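Local structure of TgTwinScan_2721 - E2 domain (Toxoplasma gondii, 2F4Z) at residues 74-79 / 97-102; 80-85 / 150-155; 116-121 / 181-186. The protein probably acts as a ubiquitin-conjugating (E2) enzyme, which would take activated ubiquitin as a thioester and pass it on toward substrates. All blocks are in the same frame, centred on the assembly; numbering follows the deposited sequence.

Contact 1 of 3, residues 74-79 / 97-102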
loop_
_atom_site.group_PDB
_atom_site.type_symbol
_atom_site.label_atom_id
_atom_site.label_comp_id
_atom_site.label_asym_id
_atom_site.label_seq_id
_atom_site.Cartn_x
_atom_site.Cartn_y
_atom_site.Cartn_z
ATOM N N ILE A 74 15.966 -15.820 -2.434
ATOM C CA ILE A 74 15.130 -14.576 -2.400
ATOM C C ILE A 74 13.711 -14.797 -1.792
ATOM O O ILE A 74 12.940 -13.847 -1.705
ATOM C CB ILE A 74 14.782 -13.956 -3.801
ATOM C CG1 ILE A 74 15.104 -14.896 -4.908
ATOM C CG2 ILE A 74 15.126 -12.403 -3.929
ATOM C CD1 ILE A 74 14.062 -15.955 -5.022
ATOM N N HIS A 75 13.375 -16.054 -1.480
ATOM C CA HIS A 75 12.125 -16.456 -0.788
ATOM C C HIS A 75 12.314 -16.607 0.715
ATOM O O HIS A 75 11.380 -16.982 1.430
ATOM C CB HIS A 75 11.568 -17.750 -1.386
ATOM C CG HIS A 75 10.886 -17.528 -2.692
ATOM N ND1 HIS A 75 11.554 -17.557 -3.890
ATOM C CD2 HIS A 75 9.610 -17.165 -2.982
ATOM C CE1 HIS A 75 10.719 -17.260 -4.868
ATOM N NE2 HIS A 75 9.530 -17.029 -4.349
ATOM N N ARG A 76 13.523 -16.328 1.200
ATOM C CA ARG A 76 13.764 -16.350 2.633
ATOM C C ARG A 76 14.495 -15.067 3.018
ATOM O O ARG A 76 15.598 -14.777 2.516
ATOM C CB ARG A 76 14.543 -17.621 3.018
ATOM C CG ARG A 76 14.698 -17.787 4.535
ATOM C CD ARG A 76 13.308 -17.981 5.211
ATOM N NE ARG A 76 13.433 -18.363 6.608
ATOM C CZ ARG A 76 13.469 -19.616 7.045
ATOM N NH1 ARG A 76 13.585 -19.835 8.349
ATOM N NH2 ARG A 76 13.396 -20.642 6.199
ATOM N N TRP A 77 13.848 -14.237 3.816
ATOM C CA TRP A 77 14.436 -12.941 4.177
ATOM C C TRP A 77 14.489 -12.795 5.682
ATOM O O TRP A 77 13.773 -13.478 6.449
ATOM C CB TRP A 77 13.583 -11.752 3.680
ATOM C CG TRP A 77 13.447 -11.450 2.191
ATOM C CD1 TRP A 77 13.712 -12.283 1.131
ATOM C CD2 TRP A 77 12.917 -10.247 1.630
ATOM N NE1 TRP A 77 13.389 -11.663 -0.057
ATOM C CE2 TRP A 77 12.903 -10.408 0.219
ATOM C CE3 TRP A 77 12.455 -9.042 2.182
ATOM C CZ2 TRP A 77 12.426 -9.404 -0.655
ATOM C CZ3 TRP A 77 11.994 -8.036 1.310
ATOM C CH2 TRP A 77 11.999 -8.222 -0.093
ATOM N N ARG A 78 15.286 -11.838 6.092
ATOM C CA ARG A 78 15.354 -11.377 7.456
ATOM C C ARG A 78 14.896 -9.916 7.423
ATOM O O ARG A 78 15.333 -9.177 6.526
ATOM C CB ARG A 78 16.798 -11.445 7.877
ATOM C CG ARG A 78 17.022 -11.556 9.293
ATOM C CD ARG A 78 18.559 -11.557 9.493
ATOM N NE ARG A 78 19.197 -12.796 9.033
ATOM C CZ ARG A 78 19.170 -13.938 9.721
ATOM N NH1 ARG A 78 18.511 -13.989 10.897
ATOM N NH2 ARG A 78 19.791 -15.022 9.245
ATOM N N GLY A 79 13.942 -9.550 8.294
ATOM C CA GLY A 79 13.460 -8.179 8.417
ATOM C C GLY A 79 14.061 -7.564 9.681
ATOM O O GLY A 79 14.392 -8.286 10.613
ATOM N N ASP A 97 11.962 -13.173 11.002
ATOM C CA ASP A 97 12.120 -14.160 9.952
ATOM C C ASP A 97 10.952 -13.994 8.932
ATOM O O ASP A 97 9.844 -13.754 9.334
ATOM C CB ASP A 97 12.144 -15.565 10.595
ATOM C CG ASP A 97 12.247 -16.655 9.566
ATOM O OD1 ASP A 97 13.078 -16.564 8.626
ATOM O OD2 ASP A 97 11.438 -17.591 9.663
ATOM N N ILE A 98 11.224 -14.090 7.622
ATOM C CA ILE A 98 10.256 -13.807 6.560
ATOM C C ILE A 98 10.351 -14.953 5.561
ATOM O O ILE A 98 11.406 -15.176 4.916
ATOM C CB ILE A 98 10.460 -12.425 5.850
ATOM C CG1 ILE A 98 10.457 -11.246 6.859
ATOM C CG2 ILE A 98 9.385 -12.176 4.677
ATOM C CD1 ILE A 98 11.014 -9.905 6.246
ATOM N N VAL A 99 9.263 -15.692 5.444
ATOM C CA VAL A 99 9.163 -16.788 4.493
ATOM C C VAL A 99 8.213 -16.298 3.421
ATOM O O VAL A 99 7.040 -15.959 3.697
ATOM C CB VAL A 99 8.613 -18.044 5.168
ATOM C CG1 VAL A 99 8.399 -19.193 4.151
ATOM C CG2 VAL A 99 9.576 -18.480 6.305
ATOM N N ILE A 100 8.708 -16.224 2.204
ATOM C CA ILE A 100 7.892 -15.724 1.117
ATOM C C ILE A 100 7.350 -16.937 0.375
ATOM O O ILE A 100 8.141 -17.671 -0.163
ATOM C CB ILE A 100 8.719 -14.776 0.179
ATOM C CG1 ILE A 100 9.132 -13.549 1.028
ATOM C CG2 ILE A 100 7.895 -14.451 -1.074
ATOM C CD1 ILE A 100 10.234 -12.761 0.531
ATOM N N PRO A 101 6.003 -17.133 0.346
ATOM C CA PRO A 101 5.452 -18.339 -0.284
ATOM C C PRO A 101 5.590 -18.361 -1.835
ATOM O O PRO A 101 5.794 -17.307 -2.442
ATOM C CB PRO A 101 3.979 -18.295 0.165
ATOM C CG PRO A 101 3.708 -16.814 0.234
ATOM C CD PRO A 101 4.924 -16.273 0.876
ATOM N N PRO A 102 5.509 -19.565 -2.469
ATOM C CA PRO A 102 5.758 -19.634 -3.929
ATOM C C PRO A 102 4.805 -18.783 -4.791
ATOM O O PRO A 102 5.211 -18.342 -5.879
ATOM C CB PRO A 102 5.578 -21.135 -4.272
ATOM C CG PRO A 102 5.788 -21.874 -2.942
ATOM C CD PRO A 102 5.236 -20.907 -1.884
HETATM O O HOH W 1 15.227 -15.366 8.029
#
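Arg76 reaches across the hairpin to Asp97: its NE gives a 2.7 Å hydrogen bond to Asp97 OD1, a salt bridge in which OD1 lies near the guanidinium plane and accepts with its syn lone pair. NH1 adds a weak bond to the same oxygen. With the guanidinium and carboxylate planes 52° apart, one oxygen carries most of the grip. A bend at chi2 (64°) folds the arginine over the next strand, where Val99 CG2 packs over one guanidinium face. A water donates to Asp97 OD1 and Trp77 O. On the other face of the sheet, Ile100 CD1 lies 3.5 Å from the Trp77 five-membered ring centroid, a CH-pi contact. Trp77 NE1 helps hold the indole through a bent (131°) hydrogen bond to Ile74 O (2.8 Å), from above the carbonyl plane. Antiparallel pairing sets both faces: Trp77 N bonds Ile98 O (2.8 Å), Ile98 N bonds Trp77 O, and Ile100 N extends the ladder to His75 O. Farther out, Leu37 of helix 33-46 touches His75 and Ile100, while Ile144 of helix 144-156 touches Trp77 and Ile100. Thus one face carries a charged pair and water, the other an indole and aliphatic side chains packed against two helices.

Contact 2 of 3, residues 80-85 / 150-155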
loop_
_atom_site.group_PDB
_atom_site.type_symbol
_atom_site.label_atom_id
_atom_site.label_comp_id
_atom_site.label_asym_id
_atom_site.label_seq_id
_atom_site.Cartn_x
_atom_site.Cartn_y
_atom_site.Cartn_z
ATOM N N PHE A 80 14.247 -6.241 9.667
ATOM C CA PHE A 80 14.824 -5.484 10.782
ATOM C C PHE A 80 13.938 -4.320 10.997
ATOM O O PHE A 80 13.565 -3.657 10.042
ATOM C CB PHE A 80 16.243 -4.967 10.466
ATOM C CG PHE A 80 17.179 -6.080 10.163
ATOM C CD1 PHE A 80 17.507 -6.400 8.848
ATOM C CD2 PHE A 80 17.617 -6.903 11.186
ATOM C CE1 PHE A 80 18.315 -7.474 8.603
ATOM C CE2 PHE A 80 18.392 -7.979 10.927
ATOM C CZ PHE A 80 18.759 -8.247 9.641
ATOM N N ILE A 81 13.610 -4.060 12.253
ATOM C CA ILE A 81 12.663 -3.004 12.614
ATOM C C ILE A 81 13.213 -2.324 13.847
ATOM O O ILE A 81 13.686 -2.991 14.761
ATOM C CB ILE A 81 11.245 -3.655 12.879
ATOM C CG1 ILE A 81 10.649 -4.121 11.546
ATOM C CG2 ILE A 81 10.258 -2.693 13.534
ATOM C CD1 ILE A 81 9.343 -4.950 11.720
ATOM N N ALA A 82 13.170 -1.004 13.860
ATOM C CA ALA A 82 13.597 -0.239 14.991
ATOM C C ALA A 82 12.396 -0.061 15.922
ATOM O O ALA A 82 11.299 0.264 15.480
ATOM C CB ALA A 82 14.154 1.176 14.505
ATOM N N GLY A 83 12.603 -0.227 17.233
ATOM C CA GLY A 83 11.552 0.082 18.202
ATOM C C GLY A 83 11.177 1.538 18.007
ATOM O O GLY A 83 12.068 2.378 17.896
ATOM N N PRO A 84 9.867 1.850 17.921
ATOM C CA PRO A 84 9.417 3.223 17.755
ATOM C C PRO A 84 9.785 4.080 18.979
ATOM O O PRO A 84 9.953 3.546 20.101
ATOM C CB PRO A 84 7.891 3.073 17.637
ATOM C CG PRO A 84 7.685 1.670 17.221
ATOM C CD PRO A 84 8.730 0.910 17.919
ATOM N N LEU A 85 9.949 5.389 18.760
ATOM C CA LEU A 85 10.381 6.310 19.829
ATOM C C LEU A 85 9.184 6.508 20.739
ATOM O O LEU A 85 8.049 6.488 20.252
ATOM C CB LEU A 85 10.867 7.650 19.254
ATOM C CG LEU A 85 12.058 7.758 18.278
ATOM C CD1 LEU A 85 12.054 9.129 17.500
ATOM C CD2 LEU A 85 13.421 7.526 18.944
ATOM N N SER A 150 3.827 -1.832 9.156
ATOM C CA SER A 150 2.641 -2.094 9.910
ATOM C C SER A 150 2.980 -2.844 11.234
ATOM O O SER A 150 2.339 -2.621 12.264
ATOM C CB SER A 150 1.610 -2.796 9.017
ATOM O OG SER A 150 0.628 -3.457 9.785
ATOM N N ILE A 151 4.008 -3.706 11.209
ATOM C CA ILE A 151 4.471 -4.374 12.425
ATOM C C ILE A 151 5.099 -3.319 13.368
ATOM O O ILE A 151 4.928 -3.312 14.584
ATOM C CB ILE A 151 5.462 -5.472 12.090
ATOM C CG1 ILE A 151 4.744 -6.629 11.382
ATOM C CG2 ILE A 151 6.215 -5.942 13.366
ATOM C CD1 ILE A 151 5.657 -7.831 11.018
ATOM N N GLN A 152 5.827 -2.395 12.787
ATOM C CA GLN A 152 6.431 -1.362 13.587
ATOM C C GLN A 152 5.362 -0.487 14.241
ATOM O O GLN A 152 5.547 -0.052 15.363
ATOM C CB GLN A 152 7.377 -0.543 12.730
ATOM C CG GLN A 152 8.120 0.584 13.502
ATOM C CD GLN A 152 9.014 1.339 12.549
ATOM O OE1 GLN A 152 8.522 1.930 11.611
ATOM N NE2 GLN A 152 10.318 1.248 12.730
ATOM N N ALA A 153 4.228 -0.256 13.560
ATOM C CA ALA A 153 3.147 0.544 14.108
ATOM C C ALA A 153 2.460 -0.214 15.215
ATOM O O ALA A 153 2.019 0.406 16.196
ATOM C CB ALA A 153 2.145 0.905 13.057
ATOM N N MET A 154 2.322 -1.531 15.052
ATOM C CA MET A 154 1.777 -2.393 16.095
ATOM C C MET A 154 2.612 -2.308 17.436
ATOM O O MET A 154 2.063 -2.296 18.529
ATOM C CB MET A 154 1.725 -3.793 15.519
ATOM C CG MET A 154 0.996 -4.845 16.264
ATOM S SD MET A 154 1.999 -6.254 16.802
ATOM C CE MET A 154 3.263 -6.566 15.584
ATOM N N LEU A 155 3.934 -2.215 17.345
ATOM C CA LEU A 155 4.791 -1.952 18.505
ATOM C C LEU A 155 4.460 -0.615 19.189
ATOM O O LEU A 155 4.672 -0.467 20.395
ATOM C CB LEU A 155 6.263 -1.928 18.074
ATOM C CG LEU A 155 7.138 -3.189 18.150
ATOM C CD1 LEU A 155 6.440 -4.461 17.804
ATOM C CD2 LEU A 155 8.439 -2.999 17.335
#
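Ile81 points its side chain at helix 144-156 and meets it with two branches. CD1 lies 3.7 Å from Ile151 CG2, the two isoleucines crossing at about a right angle. CG2, anti to the backbone N, faces the helix, lies 3.7 Å from Gln152 CB and more loosely touches Leu155 CD2. This is the close-packed end of the contact: Ile81, Ile151 and Leu155 are buried, and Leu96 touches both isoleucines, while Phe113 of strand 110-113 touches Ile151 and Leu155. Past the end of the strand, Pro84 continues the packing one helical turn on. Its CD rests 3.8 Å from Leu155 CB, and its CG comes to 3.3 Å from Gln152 O, so the ring wedges against both the side chain and the backbone of the helix.

Toward solvent the contact thins out and turns polar. Gln152, extended beyond CG, lies antiparallel to the side chains of Ile81 and Pro84 and brings its amide to the end of the strand. There NE2 gives a 3.1 Å hydrogen bond to Ala82 O, nearly straight at 162°, arriving in the carbonyl plane on a lone pair and close to the plane of the glutamine amide. Val65 of the neighbouring strand touches both Ile81 and Gln152. On this more open side Gln152, Pro84 and Ala82 are all partly exposed.

The axes of strand 80-82 and helix 150-155 come within 8.9 Å, their directions 36° apart, a spacing filled by one layer of side chains. A helix laid in this way across one face of a four-stranded antiparallel sheet is the central feature of the ubiquitin-conjugating (UBC) fold of E2 enzymes.

Contact 3 of 3, residues 116-121 / 181-186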
loop_
_atom_site.group_PDB
_atom_site.type_symbol
_atom_site.label_atom_id
_atom_site.label_comp_id
_atom_site.label_asym_id
_atom_site.label_seq_id
_atom_site.Cartn_x
_atom_site.Cartn_y
_atom_site.Cartn_z
ATOM N N LYS A 116 13.488 -11.895 20.932
ATOM C CA LYS A 116 12.510 -11.928 22.057
ATOM C C LYS A 116 11.938 -10.548 22.340
ATOM O O LYS A 116 12.657 -9.524 22.449
ATOM C CB LYS A 116 13.140 -12.543 23.340
ATOM C CG LYS A 116 13.422 -14.054 23.330
ATOM C CD LYS A 116 12.084 -14.835 23.114
ATOM C CE LYS A 116 12.084 -16.342 23.504
ATOM N NZ LYS A 116 13.089 -17.232 22.776
ATOM N N ILE A 117 10.610 -10.486 22.458
ATOM C CA ILE A 117 9.928 -9.190 22.671
ATOM C C ILE A 117 8.699 -9.444 23.588
ATOM O O ILE A 117 8.086 -10.554 23.568
ATOM C CB ILE A 117 9.544 -8.529 21.311
ATOM C CG1 ILE A 117 8.967 -7.108 21.510
ATOM C CG2 ILE A 117 8.675 -9.517 20.477
ATOM C CD1 ILE A 117 8.880 -6.237 20.240
ATOM N N TRP A 118 8.423 -8.480 24.448
ATOM C CA TRP A 118 7.316 -8.551 25.399
ATOM C C TRP A 118 6.214 -7.640 24.897
ATOM O O TRP A 118 6.298 -6.442 25.069
ATOM C CB TRP A 118 7.796 -8.024 26.737
ATOM C CG TRP A 118 6.858 -8.305 27.890
ATOM C CD1 TRP A 118 6.045 -7.382 28.577
ATOM C CD2 TRP A 118 6.614 -9.577 28.479
ATOM N NE1 TRP A 118 5.339 -8.052 29.555
ATOM C CE2 TRP A 118 5.664 -9.388 29.519
ATOM C CE3 TRP A 118 7.113 -10.853 28.250
ATOM C CZ2 TRP A 118 5.230 -10.426 30.318
ATOM C CZ3 TRP A 118 6.650 -11.902 29.021
ATOM C CH2 TRP A 118 5.710 -11.677 30.062
ATOM N N HIS A 119 5.186 -8.212 24.239
ATOM C CA HIS A 119 4.128 -7.367 23.603
ATOM C C HIS A 119 2.874 -8.236 23.590
ATOM O O HIS A 119 3.005 -9.430 23.311
ATOM C CB HIS A 119 4.584 -6.989 22.150
ATOM C CG HIS A 119 3.719 -5.972 21.454
ATOM N ND1 HIS A 119 2.462 -6.262 20.964
ATOM C CD2 HIS A 119 3.939 -4.667 21.164
ATOM C CE1 HIS A 119 1.940 -5.178 20.427
ATOM N NE2 HIS A 119 2.827 -4.203 20.501
ATOM N N PRO A 120 1.660 -7.678 23.890
ATOM C CA PRO A 120 0.458 -8.539 23.932
ATOM C C PRO A 120 0.133 -9.217 22.596
ATOM O O PRO A 120 -0.360 -10.345 22.571
ATOM C CB PRO A 120 -0.663 -7.563 24.328
ATOM C CG PRO A 120 -0.138 -6.156 23.947
ATOM C CD PRO A 120 1.352 -6.250 24.165
ATOM N N ASN A 121 0.516 -8.572 21.499
ATOM C CA ASN A 121 0.262 -9.057 20.116
ATOM C C ASN A 121 1.371 -9.881 19.420
ATOM O O ASN A 121 1.291 -10.231 18.227
ATOM C CB ASN A 121 -0.212 -7.832 19.317
ATOM C CG ASN A 121 -1.365 -7.094 20.048
ATOM O OD1 ASN A 121 -1.263 -5.919 20.378
ATOM N ND2 ASN A 121 -2.480 -7.829 20.312
ATOM N N GLN A 181 7.650 -1.824 32.093
ATOM C CA GLN A 181 8.933 -2.142 32.684
ATOM C C GLN A 181 9.551 -3.440 32.129
ATOM O O GLN A 181 10.744 -3.488 31.837
ATOM C CB GLN A 181 8.743 -2.248 34.216
ATOM C CG GLN A 181 9.914 -1.765 35.106
ATOM C CD GLN A 181 9.687 -2.154 36.587
ATOM O OE1 GLN A 181 8.532 -2.095 37.099
ATOM N NE2 GLN A 181 10.763 -2.594 37.258
ATOM N N THR A 182 8.754 -4.496 32.056
ATOM C CA THR A 182 9.142 -5.717 31.426
ATOM C C THR A 182 9.545 -5.501 29.934
ATOM O O THR A 182 10.546 -6.047 29.495
ATOM C CB THR A 182 8.060 -6.737 31.537
ATOM O OG1 THR A 182 7.731 -6.922 32.931
ATOM C CG2 THR A 182 8.527 -8.122 30.931
ATOM N N ALA A 183 8.787 -4.663 29.203
ATOM C CA ALA A 183 8.956 -4.541 27.762
ATOM C C ALA A 183 10.257 -3.805 27.546
ATOM O O ALA A 183 11.058 -4.214 26.696
ATOM C CB ALA A 183 7.762 -3.818 27.110
ATOM N N LYS A 184 10.475 -2.745 28.319
ATOM C CA LYS A 184 11.729 -2.022 28.285
ATOM C C LYS A 184 12.964 -2.837 28.702
ATOM O O LYS A 184 14.023 -2.734 28.069
ATOM C CB LYS A 184 11.625 -0.704 29.054
ATOM C CG LYS A 184 12.970 -0.108 29.320
ATOM C CD LYS A 184 12.908 1.331 29.800
ATOM C CE LYS A 184 14.330 1.845 30.055
ATOM N NZ LYS A 184 14.347 2.916 31.111
ATOM N N LEU A 185 12.842 -3.671 29.723
ATOM C CA LEU A 185 13.953 -4.536 30.117
ATOM C C LEU A 185 14.230 -5.601 29.046
ATOM O O LEU A 185 15.397 -5.901 28.762
ATOM C CB LEU A 185 13.692 -5.227 31.456
ATOM C CG LEU A 185 14.779 -6.174 32.014
ATOM C CD1 LEU A 185 16.049 -5.364 32.332
ATOM C CD2 LEU A 185 14.233 -6.869 33.244
ATOM N N TRP A 186 13.174 -6.215 28.490
ATOM C CA TRP A 186 13.340 -7.166 27.367
ATOM C C TRP A 186 14.015 -6.486 26.189
ATOM O O TRP A 186 14.901 -7.055 25.604
ATOM C CB TRP A 186 12.037 -7.806 26.944
ATOM C CG TRP A 186 11.682 -9.032 27.752
ATOM C CD1 TRP A 186 11.712 -9.137 29.113
ATOM C CD2 TRP A 186 11.119 -10.269 27.261
ATOM N NE1 TRP A 186 11.254 -10.371 29.495
ATOM C CE2 TRP A 186 10.859 -11.081 28.387
ATOM C CE3 TRP A 186 10.835 -10.775 25.981
ATOM C CZ2 TRP A 186 10.386 -12.399 28.271
ATOM C CZ3 TRP A 186 10.359 -12.076 25.855
ATOM C CH2 TRP A 186 10.114 -12.875 26.986
HETATM O O HOH W 2 10.437 -6.202 24.611
#
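Trp118 stretches its indole toward helix 176-190 and is met there by Thr182 and Trp186. With CG anti to the backbone N (chi1 -168°), the ring leaves the loop and lies against the helix. Thr182 CG2 stands almost straight above the five-membered ring, 3.2 Å from the centroid of the Trp118 pyrrole, a close CH-pi contact. The rotation of the threonine explains this: chi1 of -56° sets OG1 beside the backbone N, where it bonds to Leu178 O within the helix, and turns the methyl to the indole.

Trp186, one turn on, brings its own ring obliquely against it. Its CZ2 is 3.6 Å from Trp118 CE3, which sits over one face of the Trp186 ring; the planes of the two indoles are 53° apart, with six-membered centroids 5.0 Å apart. The rim of Trp186 also presses on the backbone of the loop, with CE3 3.5 Å from Ile117 N, and Lys116 CB touches Trp186 CZ3 at 3.8 Å. Ala183 CB packs 3.6 Å from Trp118 O, near CD1 of the same tryptophan.

Phe179, Val168 and Met171 also touch Trp118. Trp118 O bonds Tyr89 OH, and a water accepts from Trp118 N and donates to Ala183 O (2.9 Å). Trp118 directly precedes His119, Pro120 and Asn121, the His-Pro-Asn sequence characteristic of E2 enzymes. Aromatic and methyl surfaces therefore do the joining; no direct hydrogen bond links the two segments, and their polar connection is the water between Trp118 N and Ala183 O.

Overall arrangement
Contacts 1 and 2 share strand 77-82 and reach the same sheet, with centres 19 Å apart: contact 1 joins the strand to its hairpin neighbour, contact 2 joins its later part to helix 144-156. Contact 2 lies nearest the middle of the chain, and contacts 1 and 3 sit farther out on opposite sides of it. Each is only partly buried. Contacts 2 and 3 touch, through a probable hydrogen bond from His119 NE2 to Met154 O and packing of Leu155 on Ile117. The chemistry follows place: backbone ladder and salt bridge in the sheet, aliphatic packing and one hydrogen bond from a glutamine amide between sheet and helix, aromatic packing at the C-terminal helix.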